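Local coordinates for acid phosphatase (Bacillus anthracis, PDB 2I33), which probably hydrolyses phosphate monoesters as a class C acid phosphatase of the HAD superfamily, with a bound magnesium ion, at residues A[60-65]-A[173-178]. Sequence-based numbering, arbitrary orientation.
With MG (magnesium ion), chain C.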
loop_
_atom_site.group_PDB
_atom_site.type_symbol
_atom_site.label_atom_id
_atom_site.label_comp_id
_atom_site.label_asym_id
_atom_site.label_seq_id
_atom_site.Cartn_x
_atom_site.Cartn_y
_atom_site.Cartn_z
ATOM N N PRO A 60 19.981 -20.507 1.884
ATOM C CA PRO A 60 19.036 -19.402 1.939
ATOM C C PRO A 60 17.591 -19.814 1.654
ATOM O O PRO A 60 17.324 -20.700 0.837
ATOM C CB PRO A 60 19.544 -18.441 0.852
ATOM C CG PRO A 60 20.415 -19.264 -0.017
ATOM C CD PRO A 60 20.935 -20.393 0.769
ATOM N N ALA A 61 16.662 -19.133 2.311
ATOM C CA ALA A 61 15.246 -19.249 1.979
ATOM C C ALA A 61 14.572 -17.892 2.002
ATOM O O ALA A 61 15.086 -16.933 2.571
ATOM C CB ALA A 61 14.529 -20.155 2.930
ATOM N N ILE A 62 13.433 -17.836 1.352
ATOM C CA ILE A 62 12.500 -16.742 1.555
ATOM C C ILE A 62 11.160 -17.322 1.948
ATOM O O ILE A 62 10.870 -18.500 1.692
ATOM C CB ILE A 62 12.336 -15.854 0.309
ATOM C CG1 ILE A 62 11.673 -16.633 -0.827
ATOM C CG2 ILE A 62 13.701 -15.255 -0.075
ATOM C CD1 ILE A 62 11.334 -15.755 -1.996
ATOM N N VAL A 63 10.388 -16.493 2.629
ATOM C CA VAL A 63 9.084 -16.844 3.120
ATOM C C VAL A 63 8.093 -15.844 2.581
ATOM O O VAL A 63 8.357 -14.662 2.626
ATOM C CB VAL A 63 9.065 -16.779 4.642
ATOM C CG1 VAL A 63 7.628 -16.730 5.169
ATOM C CG2 VAL A 63 9.849 -17.947 5.205
ATOM N N LEU A 64 6.983 -16.347 2.078
ATOM C CA LEU A 64 5.892 -15.513 1.643
ATOM C C LEU A 64 4.575 -15.982 2.190
ATOM O O LEU A 64 4.280 -17.171 2.253
ATOM C CB LEU A 64 5.766 -15.510 0.131
ATOM C CG LEU A 64 7.045 -15.248 -0.652
ATOM C CD1 LEU A 64 7.709 -16.555 -1.087
ATOM C CD2 LEU A 64 6.737 -14.393 -1.848
ATOM N N ASP A 65 3.741 -15.016 2.550
ATOM C CA ASP A 65 2.355 -15.265 2.746
ATOM C C ASP A 65 1.742 -15.566 1.367
ATOM O O ASP A 65 2.354 -15.265 0.348
ATOM C CB ASP A 65 1.774 -13.977 3.344
ATOM C CG ASP A 65 0.330 -14.001 3.463
ATOM O OD1 ASP A 65 -0.205 -14.969 4.045
ATOM O OD2 ASP A 65 -0.273 -13.029 2.917
ATOM N N ASP A 173 18.446 -19.997 6.314
ATOM C CA ASP A 173 18.542 -18.636 6.784
ATOM C C ASP A 173 17.551 -17.868 5.970
ATOM O O ASP A 173 17.716 -17.704 4.774
ATOM C CB ASP A 173 19.930 -18.071 6.588
ATOM C CG ASP A 173 20.908 -18.574 7.615
ATOM O OD1 ASP A 173 20.496 -18.981 8.731
ATOM O OD2 ASP A 173 22.110 -18.592 7.295
ATOM N N ILE A 174 16.476 -17.435 6.608
ATOM C CA ILE A 174 15.422 -16.775 5.879
ATOM C C ILE A 174 15.903 -15.382 5.648
ATOM O O ILE A 174 16.089 -14.631 6.592
ATOM C CB ILE A 174 14.100 -16.746 6.635
ATOM C CG1 ILE A 174 13.687 -18.186 7.001
ATOM C CG2 ILE A 174 13.045 -16.045 5.780
ATOM C CD1 ILE A 174 12.517 -18.248 8.000
ATOM N N VAL A 175 16.129 -15.024 4.397
ATOM C CA VAL A 175 16.714 -13.724 4.157
ATOM C C VAL A 175 15.683 -12.631 3.918
ATOM O O VAL A 175 16.022 -11.440 3.987
ATOM C CB VAL A 175 17.725 -13.763 3.005
ATOM C CG1 VAL A 175 18.891 -14.680 3.341
ATOM C CG2 VAL A 175 17.060 -14.197 1.712
ATOM N N LEU A 176 14.442 -13.039 3.620
ATOM C CA LEU A 176 13.351 -12.116 3.356
ATOM C C LEU A 176 12.035 -12.747 3.709
ATOM O O LEU A 176 11.850 -13.953 3.545
ATOM C CB LEU A 176 13.312 -11.778 1.878
ATOM C CG LEU A 176 14.434 -10.913 1.306
ATOM C CD1 LEU A 176 14.352 -10.988 -0.208
ATOM C CD2 LEU A 176 14.275 -9.497 1.816
ATOM N N PHE A 177 11.124 -11.896 4.190
ATOM C CA PHE A 177 9.728 -12.231 4.388
ATOM C C PHE A 177 8.882 -11.294 3.574
ATOM O O PHE A 177 9.157 -10.105 3.540
ATOM C CB PHE A 177 9.343 -11.993 5.836
ATOM C CG PHE A 177 10.084 -12.843 6.779
ATOM C CD1 PHE A 177 9.556 -14.050 7.205
ATOM C CD2 PHE A 177 11.335 -12.466 7.226
ATOM C CE1 PHE A 177 10.250 -14.846 8.062
ATOM C CE2 PHE A 177 12.043 -13.276 8.098
ATOM C CZ PHE A 177 11.476 -14.466 8.521
ATOM N N PHE A 178 7.851 -11.845 2.960
ATOM C CA PHE A 178 6.906 -11.084 2.136
ATOM C C PHE A 178 5.513 -11.230 2.714
ATOM O O PHE A 178 5.068 -12.349 2.965
ATOM C CB PHE A 178 6.887 -11.596 0.682
ATOM C CG PHE A 178 8.197 -11.369 -0.043
ATOM C CD1 PHE A 178 8.328 -10.330 -0.924
ATOM C CD2 PHE A 178 9.285 -12.177 0.209
ATOM C CE1 PHE A 178 9.519 -10.117 -1.567
ATOM C CE2 PHE A 178 10.484 -11.973 -0.422
ATOM C CZ PHE A 178 10.598 -10.933 -1.314
HETATM MG MG MG C . -2.160 -12.371 3.518
HETATM O O HOH W 1 -3.051 -14.294 4.102
HETATM O O HOH W 2 -1.377 -12.271 5.487
HETATM O O HOH W 3 -3.748 -11.534 3.915
#
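P60 pairs with D173 across two neighbouring parallel strands, its CA-H directed at D173 O. D173 O also accepts A61 N at 3.0 Å, from well above its carbonyl plane. A61 O then takes V175 N at 2.8 Å, nearly in line with its C=O bond (168°).

Next comes a beta bulge in 173-178. A61 pairs with I174 but V63 with F177. V175 and L176 lie opposite I62, whose CG2 is 3.9 Å from V175 CG2 and also touches L176 CB. I62 CG1 sits between the backbone N and C (chi1 66°), and CD1 beyond it reaches F178 CE2.

V63 restores the pairing: its N donates to L176 O, and its O accepts F178 N. On the side of A61, its CG2 lies 3.8 Å from I174 CG2 and its CB 3.8 Å from F177 CD1. I174 CG2 also covers one face of the F177 ring, toward the rim.

L64 runs beside F178, with CD2 3.8 Å from F178 CB. V63 O lies at the edge of the F178 ring, in its plane.

D65 N bonds F178 O at 3.0 Å. Its carboxylate turns away, and OD2 binds magnesium at 2.1 Å. T69 OG1 also hydrogen-bonds OD2. D65, D67 and T69 fit the HAD DxDx(T/V) motif. D67 O and D180 also bind the ion, and K161 NZ salt-bridges OD1.

Strand 59-64 is the middle strand of the parallel HAD sheet, between 119-125 and 172-179, and its C-terminal end brings D65 to the magnesium. Helix 106-115 packs on I62 and L64, while helix 31-54 touches P60, V175 and L176.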